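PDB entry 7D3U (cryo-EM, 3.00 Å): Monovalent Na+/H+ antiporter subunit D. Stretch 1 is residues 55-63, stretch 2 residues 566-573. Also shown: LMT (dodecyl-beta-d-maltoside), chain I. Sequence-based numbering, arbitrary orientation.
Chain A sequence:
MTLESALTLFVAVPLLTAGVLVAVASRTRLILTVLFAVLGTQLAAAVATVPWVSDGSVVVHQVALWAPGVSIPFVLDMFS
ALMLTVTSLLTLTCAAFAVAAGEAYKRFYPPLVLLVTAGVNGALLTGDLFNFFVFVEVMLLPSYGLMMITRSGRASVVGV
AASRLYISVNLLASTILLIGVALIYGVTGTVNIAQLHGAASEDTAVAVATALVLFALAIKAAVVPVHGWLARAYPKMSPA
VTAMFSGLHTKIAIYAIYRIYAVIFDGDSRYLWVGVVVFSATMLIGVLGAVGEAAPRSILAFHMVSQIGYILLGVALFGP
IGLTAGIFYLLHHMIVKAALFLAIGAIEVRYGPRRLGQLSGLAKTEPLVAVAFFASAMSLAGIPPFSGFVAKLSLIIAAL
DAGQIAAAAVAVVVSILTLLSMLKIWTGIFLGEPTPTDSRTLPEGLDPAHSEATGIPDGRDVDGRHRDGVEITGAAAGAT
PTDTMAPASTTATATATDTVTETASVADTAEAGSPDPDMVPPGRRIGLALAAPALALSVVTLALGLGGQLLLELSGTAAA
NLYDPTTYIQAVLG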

ATOM      1  N   ASP A  55      22.503  17.929 -13.358  1.00 79.19           N
ATOM      2  CA  ASP A  55      23.872  17.653 -13.774  1.00 79.19           C
ATOM      3  C   ASP A  55      24.536  16.594 -12.903  1.00 79.19           C
ATOM      4  O   ASP A  55      25.751  16.640 -12.687  1.00 79.19           O
ATOM      5  CB  ASP A  55      24.692  18.941 -13.770  1.00 79.19           C
ATOM      6  CG  ASP A  55      24.609  19.678 -12.449  1.00 79.19           C
ATOM      7  OD1 ASP A  55      23.866  19.220 -11.558  1.00 79.19           O
ATOM      8  OD2 ASP A  55      25.282  20.717 -12.301  1.00 79.19           O
ATOM      9  N   GLY A  56      23.759  15.642 -12.392  1.00 76.72           N
ATOM     10  CA  GLY A  56      24.290  14.600 -11.540  1.00 76.72           C
ATOM     11  C   GLY A  56      24.770  15.055 -10.182  1.00 76.72           C
ATOM     12  O   GLY A  56      25.237  14.220  -9.401  1.00 76.72           O
ATOM     13  N   SER A  57      24.677  16.347  -9.875  1.00 75.62           N
ATOM     14  CA  SER A  57      25.089  16.847  -8.577  1.00 75.62           C
ATOM     15  C   SER A  57      24.187  16.283  -7.480  1.00 75.62           C
ATOM     16  O   SER A  57      23.127  15.710  -7.735  1.00 75.62           O
ATOM     17  CB  SER A  57      25.053  18.373  -8.559  1.00 75.62           C
ATOM     18  OG  SER A  57      25.175  18.867  -7.239  1.00 75.62           O
ATOM     19  N   VAL A  58      24.629  16.457  -6.238  1.00 73.04           N
ATOM     20  CA  VAL A  58      23.900  15.999  -5.063  1.00 73.04           C
ATOM     21  C   VAL A  58      23.948  17.124  -4.042  1.00 73.04           C
ATOM     22  O   VAL A  58      25.024  17.461  -3.536  1.00 73.04           O
ATOM     23  CB  VAL A  58      24.488  14.710  -4.477  1.00 73.04           C
ATOM     24  CG1 VAL A  58      23.813  14.375  -3.163  1.00 73.04           C
ATOM     25  CG2 VAL A  58      24.348  13.564  -5.458  1.00 73.04           C
ATOM     26  N   VAL A  59      22.793  17.708  -3.743  1.00 70.76           N
ATOM     27  CA  VAL A  59      22.700  18.783  -2.763  1.00 70.76           C
ATOM     28  C   VAL A  59      22.392  18.166  -1.406  1.00 70.76           C
ATOM     29  O   VAL A  59      21.366  17.502  -1.236  1.00 70.76           O
ATOM     30  CB  VAL A  59      21.627  19.804  -3.161  1.00 70.76           C
ATOM     31  CG1 VAL A  59      21.369  20.756  -2.013  1.00 70.76           C
ATOM     32  CG2 VAL A  59      22.062  20.559  -4.400  1.00 70.76           C
ATOM     33  N   VAL A  60      23.277  18.391  -0.440  1.00 70.20           N
ATOM     34  CA  VAL A  60      23.164  17.797   0.886  1.00 70.20           C
ATOM     35  C   VAL A  60      23.185  18.911   1.917  1.00 70.20           C
ATOM     36  O   VAL A  60      24.101  19.738   1.925  1.00 70.20           O
ATOM     37  CB  VAL A  60      24.298  16.793   1.158  1.00 70.20           C
ATOM     38  CG1 VAL A  60      24.362  16.458   2.633  1.00 70.20           C
ATOM     39  CG2 VAL A  60      24.094  15.544   0.330  1.00 70.20           C
ATOM     40  N   HIS A  61      22.181  18.927   2.787  1.00 73.46           N
ATOM     41  CA  HIS A  61      22.079  19.908   3.857  1.00 73.46           C
ATOM     42  C   HIS A  61      22.095  19.184   5.194  1.00 73.46           C
ATOM     43  O   HIS A  61      21.189  18.399   5.487  1.00 73.46           O
ATOM     44  CB  HIS A  61      20.807  20.742   3.718  1.00 73.46           C
ATOM     45  CG  HIS A  61      20.598  21.704   4.842  1.00 73.46           C
ATOM     46  ND1 HIS A  61      19.426  21.762   5.564  1.00 73.46           N
ATOM     47  CD2 HIS A  61      21.413  22.644   5.372  1.00 73.46           C
ATOM     48  CE1 HIS A  61      19.528  22.697   6.488  1.00 73.46           C
ATOM     49  NE2 HIS A  61      20.724  23.248   6.394  1.00 73.46           N
ATOM     50  N   GLN A  62      23.123  19.435   5.996  1.00 74.27           N
ATOM     51  CA  GLN A  62      23.212  18.847   7.329  1.00 74.27           C
ATOM     52  C   GLN A  62      22.272  19.618   8.243  1.00 74.27           C
ATOM     53  O   GLN A  62      22.574  20.738   8.659  1.00 74.27           O
ATOM     54  CB  GLN A  62      24.646  18.884   7.841  1.00 74.27           C
ATOM     55  CG  GLN A  62      25.668  18.398   6.834  1.00 74.27           C
ATOM     56  CD  GLN A  62      25.612  16.900   6.626  1.00 74.27           C
ATOM     57  OE1 GLN A  62      25.059  16.167   7.445  1.00 74.27           O
ATOM     58  NE2 GLN A  62      26.188  16.435   5.526  1.00 74.27           N
ATOM     59  N   VAL A  63      21.114  19.023   8.539  1.00 73.60           N
ATOM     60  CA  VAL A  63      20.121  19.682   9.378  1.00 73.60           C
ATOM     61  C   VAL A  63      20.752  20.066  10.706  1.00 73.60           C
ATOM     62  O   VAL A  63      21.421  19.251  11.352  1.00 73.60           O
ATOM     63  CB  VAL A  63      18.902  18.770   9.576  1.00 73.60           C
ATOM     64  CG1 VAL A  63      17.971  19.352  10.619  1.00 73.60           C
ATOM     65  CG2 VAL A  63      18.174  18.578   8.263  1.00 73.60           C
TER
HETATM   66  C1B LMT I 603      22.407  26.362 -10.350  1.00 79.05           C
HETATM   67  C2B LMT I 603      23.470  27.392  -9.937  1.00 79.05           C
HETATM   68  C3B LMT I 603      24.873  26.753  -9.927  1.00 79.05           C
HETATM   69  C4B LMT I 603      25.155  25.954 -11.230  1.00 79.05           C
HETATM   70  C5B LMT I 603      23.935  25.073 -11.583  1.00 79.05           C
HETATM   71  C6B LMT I 603      23.867  23.849 -10.672  1.00 79.05           C
HETATM   72  O1B LMT I 603      21.171  26.989 -10.421  1.00 79.05           O
HETATM   73  O2B LMT I 603      23.412  28.418 -10.844  1.00 79.05           O
HETATM   74  O3B LMT I 603      25.094  26.017  -8.789  1.00 79.05           O
HETATM   75  O4' LMT I 603      25.411  26.813 -12.277  1.00 79.05           O
HETATM   76  O5B LMT I 603      22.721  25.781 -11.575  1.00 79.05           O
HETATM   77  O6B LMT I 603      23.994  22.705 -11.414  1.00 79.05           O
HETATM   78  C1' LMT I 603      17.478  26.753  -8.484  1.00 79.05           C
HETATM   79  C2' LMT I 603      18.710  27.017  -7.581  1.00 79.05           C
HETATM   80  C3' LMT I 603      19.999  27.359  -8.377  1.00 79.05           C
HETATM   81  C4' LMT I 603      20.147  26.466  -9.612  1.00 79.05           C
HETATM   82  C5' LMT I 603      18.811  26.646 -10.342  1.00 79.05           C
HETATM   83  C6' LMT I 603      18.798  26.191 -11.776  1.00 79.05           C
HETATM   84  O1' LMT I 603      16.568  25.999  -7.805  1.00 79.05           O
HETATM   85  O2' LMT I 603      18.425  28.098  -6.789  1.00 79.05           O
HETATM   86  O3' LMT I 603      21.095  27.234  -7.576  1.00 79.05           O
HETATM   87  O5' LMT I 603      17.826  25.981  -9.618  1.00 79.05           O
HETATM   88  O6' LMT I 603      19.829  25.301 -11.906  1.00 79.05           O
HETATM   89  C1  LMT I 603      15.647  26.723  -7.027  1.00 79.05           C
HETATM   90  C2  LMT I 603      15.646  26.018  -5.706  1.00 79.05           C
HETATM   91  C3  LMT I 603      14.473  26.268  -4.820  1.00 79.05           C
HETATM   92  C4  LMT I 603      14.693  25.473  -3.562  1.00 79.05           C
HETATM   93  C5  LMT I 603      13.393  24.958  -3.051  1.00 79.05           C
HETATM   94  C6  LMT I 603      13.417  24.755  -1.578  1.00 79.05           C
HETATM   95  C7  LMT I 603      12.285  25.510  -0.951  1.00 79.05           C
HETATM   96  C8  LMT I 603      11.119  24.599  -0.812  1.00 79.05           C
HETATM   97  C9  LMT I 603       9.861  25.278  -0.387  1.00 79.05           C
HETATM   98  C10 LMT I 603       8.877  24.203  -0.031  1.00 79.05           C
HETATM   99  C11 LMT I 603       7.480  24.727  -0.012  1.00 79.05           C
HETATM  100  C12 LMT I 603       6.510  23.678   0.408  1.00 79.05           C
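Stretch 2, residues 566-573: TTYIQAVL

Stretch 2 is helical from T566 through V572, laid along an extended segment of stretch 1 that includes strand at H61 and Q62. The two run the same way, their N-to-C directions 27° apart (signed crossing angle -27°), and their axes approach to 8.3 Å. With so shallow a crossing the register holds for more than one step: the CA of V58 lies 6.0 Å from the CA of Y568, and the CA of V60 lies 5.9 Å from the CA of V572. Two residues of extended chain are thus matched by four of helix, about one turn. The alternation of the extended chain does the sorting, since V58 and V60 point toward the helix while S57, V59 and H61 point away.

T566, the first residue of the stretch, is out of reach of stretch 1; T566 O accepts a backbone hydrogen bond from Q570 N at 2.9 Å. T567 is the first residue to touch. Its CB points toward stretch 1, its OG1 lies 3.9 Å from G56 O, and its backbone O packs 3.8 Å from V58 CG2. G56 itself has a positive phi, which by itself favours glycine.

The CA-to-CB bond of Y568 points sideways, yet V58 covers part of the residue: V58 CG2 is 4.0 Å from Y568 CA, and V58 CG1 meets the ring obliquely, 4.1 Å from Y568 CD1. I569 points away and Q570 is out of reach, so the next contact waits for the helix to come round.

It arrives at A571, directed toward stretch 1 and level with the gap between the two valines. Its CB lies 3.9 Å from V58 CG1 and 4.0 Å from V60 CG2, and also 3.8 Å from V58 O. The small methyl therefore packs against backbone as well as side chain, and A571 O in turn lies 3.7 Å from V60 CB.

V572 points sideways but gives the tightest apolar contact, with its CG2 3.6 Å from V60 CG2. Its N still bonds to Y568 O at 2.9 Å, while its own O accepts a weak hydrogen bond from Q62 NE2 at 3.0 Å, with an N-H...O angle of 130°. The CB of Q62 also points sideways; chi1 and chi2, both m, bring its amide nearer the helix end. L573, the first residue to leave helical phi/psi, points away and makes no contact.

The rule to read here is economical: V58 and V60, on alternate positions, meet a helix side made of T567, Y568, A571 and V572, with a weak Q62 NE2 to V572 O hydrogen bond at the end; the two stretches together bury 316 Å².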

ATOM      1  N   THR A 566      29.376   7.269  -5.512  1.00 77.46           N
ATOM      2  CA  THR A 566      30.551   7.988  -5.033  1.00 77.46           C
ATOM      3  C   THR A 566      30.272   9.480  -4.917  1.00 77.46           C
ATOM      4  O   THR A 566      30.706  10.126  -3.958  1.00 77.46           O
ATOM      5  CB  THR A 566      31.738   7.738  -5.960  1.00 77.46           C
ATOM      6  OG1 THR A 566      31.584   8.514  -7.153  1.00 77.46           O
ATOM      7  CG2 THR A 566      31.820   6.267  -6.328  1.00 77.46           C
ATOM      8  N   THR A 567      29.525  10.041  -5.869  1.00 76.58           N
ATOM      9  CA  THR A 567      29.191  11.458  -5.820  1.00 76.58           C
ATOM     10  C   THR A 567      28.139  11.780  -4.771  1.00 76.58           C
ATOM     11  O   THR A 567      27.974  12.953  -4.425  1.00 76.58           O
ATOM     12  CB  THR A 567      28.702  11.936  -7.185  1.00 76.58           C
ATOM     13  OG1 THR A 567      28.297  13.306  -7.091  1.00 76.58           O
ATOM     14  CG2 THR A 567      27.521  11.098  -7.643  1.00 76.58           C
ATOM     15  N   TYR A 568      27.426  10.776  -4.267  1.00 73.94           N
ATOM     16  CA  TYR A 568      26.459  10.962  -3.194  1.00 73.94           C
ATOM     17  C   TYR A 568      27.107  10.813  -1.826  1.00 73.94           C
ATOM     18  O   TYR A 568      26.867  11.631  -0.929  1.00 73.94           O
ATOM     19  CB  TYR A 568      25.311   9.960  -3.362  1.00 73.94           C
ATOM     20  CG  TYR A 568      24.440   9.748  -2.145  1.00 73.94           C
ATOM     21  CD1 TYR A 568      23.328  10.544  -1.918  1.00 73.94           C
ATOM     22  CD2 TYR A 568      24.705   8.725  -1.245  1.00 73.94           C
ATOM     23  CE1 TYR A 568      22.523  10.345  -0.817  1.00 73.94           C
ATOM     24  CE2 TYR A 568      23.905   8.520  -0.142  1.00 73.94           C
ATOM     25  CZ  TYR A 568      22.815   9.333   0.066  1.00 73.94           C
ATOM     26  OH  TYR A 568      22.013   9.133   1.164  1.00 73.94           O
ATOM     27  N   ILE A 569      27.941   9.788  -1.658  1.00 74.63           N
ATOM     28  CA  ILE A 569      28.649   9.597  -0.399  1.00 74.63           C
ATOM     29  C   ILE A 569      29.676  10.701  -0.190  1.00 74.63           C
ATOM     30  O   ILE A 569      29.872  11.180   0.933  1.00 74.63           O
ATOM     31  CB  ILE A 569      29.288   8.199  -0.369  1.00 74.63           C
ATOM     32  CG1 ILE A 569      28.202   7.144  -0.175  1.00 74.63           C
ATOM     33  CG2 ILE A 569      30.329   8.103   0.725  1.00 74.63           C
ATOM     34  CD1 ILE A 569      28.355   5.945  -1.062  1.00 74.63           C
ATOM     35  N   GLN A 570      30.336  11.138  -1.264  1.00 77.45           N
ATOM     36  CA  GLN A 570      31.281  12.240  -1.153  1.00 77.45           C
ATOM     37  C   GLN A 570      30.589  13.561  -0.850  1.00 77.45           C
ATOM     38  O   GLN A 570      31.251  14.509  -0.418  1.00 77.45           O
ATOM     39  CB  GLN A 570      32.096  12.360  -2.442  1.00 77.45           C
ATOM     40  CG  GLN A 570      33.510  12.868  -2.239  1.00 77.45           C
ATOM     41  CD  GLN A 570      33.592  14.379  -2.263  1.00 77.45           C
ATOM     42  OE1 GLN A 570      32.778  15.046  -2.900  1.00 77.45           O
ATOM     43  NE2 GLN A 570      34.579  14.929  -1.565  1.00 77.45           N
ATOM     44  N   ALA A 571      29.277  13.643  -1.061  1.00 75.26           N
ATOM     45  CA  ALA A 571      28.533  14.859  -0.761  1.00 75.26           C
ATOM     46  C   ALA A 571      27.917  14.831   0.630  1.00 75.26           C
ATOM     47  O   ALA A 571      27.835  15.872   1.289  1.00 75.26           O
ATOM     48  CB  ALA A 571      27.440  15.081  -1.808  1.00 75.26           C
ATOM     49  N   VAL A 572      27.476  13.662   1.093  1.00 73.17           N
ATOM     50  CA  VAL A 572      26.917  13.586   2.438  1.00 73.17           C
ATOM     51  C   VAL A 572      28.019  13.638   3.490  1.00 73.17           C
ATOM     52  O   VAL A 572      27.804  14.145   4.596  1.00 73.17           O
ATOM     53  CB  VAL A 572      26.056  12.321   2.595  1.00 73.17           C
ATOM     54  CG1 VAL A 572      25.451  12.256   3.983  1.00 73.17           C
ATOM     55  CG2 VAL A 572      24.965  12.288   1.549  1.00 73.17           C
ATOM     56  N   LEU A 573      29.213  13.145   3.168  1.00 74.74           N
ATOM     57  CA  LEU A 573      30.326  13.074   4.112  1.00 74.74           C
ATOM     58  C   LEU A 573      31.348  14.175   3.871  1.00 74.74           C
ATOM     59  O   LEU A 573      32.552  13.960   4.031  1.00 74.74           O
ATOM     60  CB  LEU A 573      30.990  11.705   4.041  1.00 74.74           C
ATOM     61  CG  LEU A 573      30.085  10.496   4.271  1.00 74.74           C
ATOM     62  CD1 LEU A 573      30.887   9.211   4.193  1.00 74.74           C
ATOM     63  CD2 LEU A 573      29.385  10.612   5.609  1.00 74.74           C
TER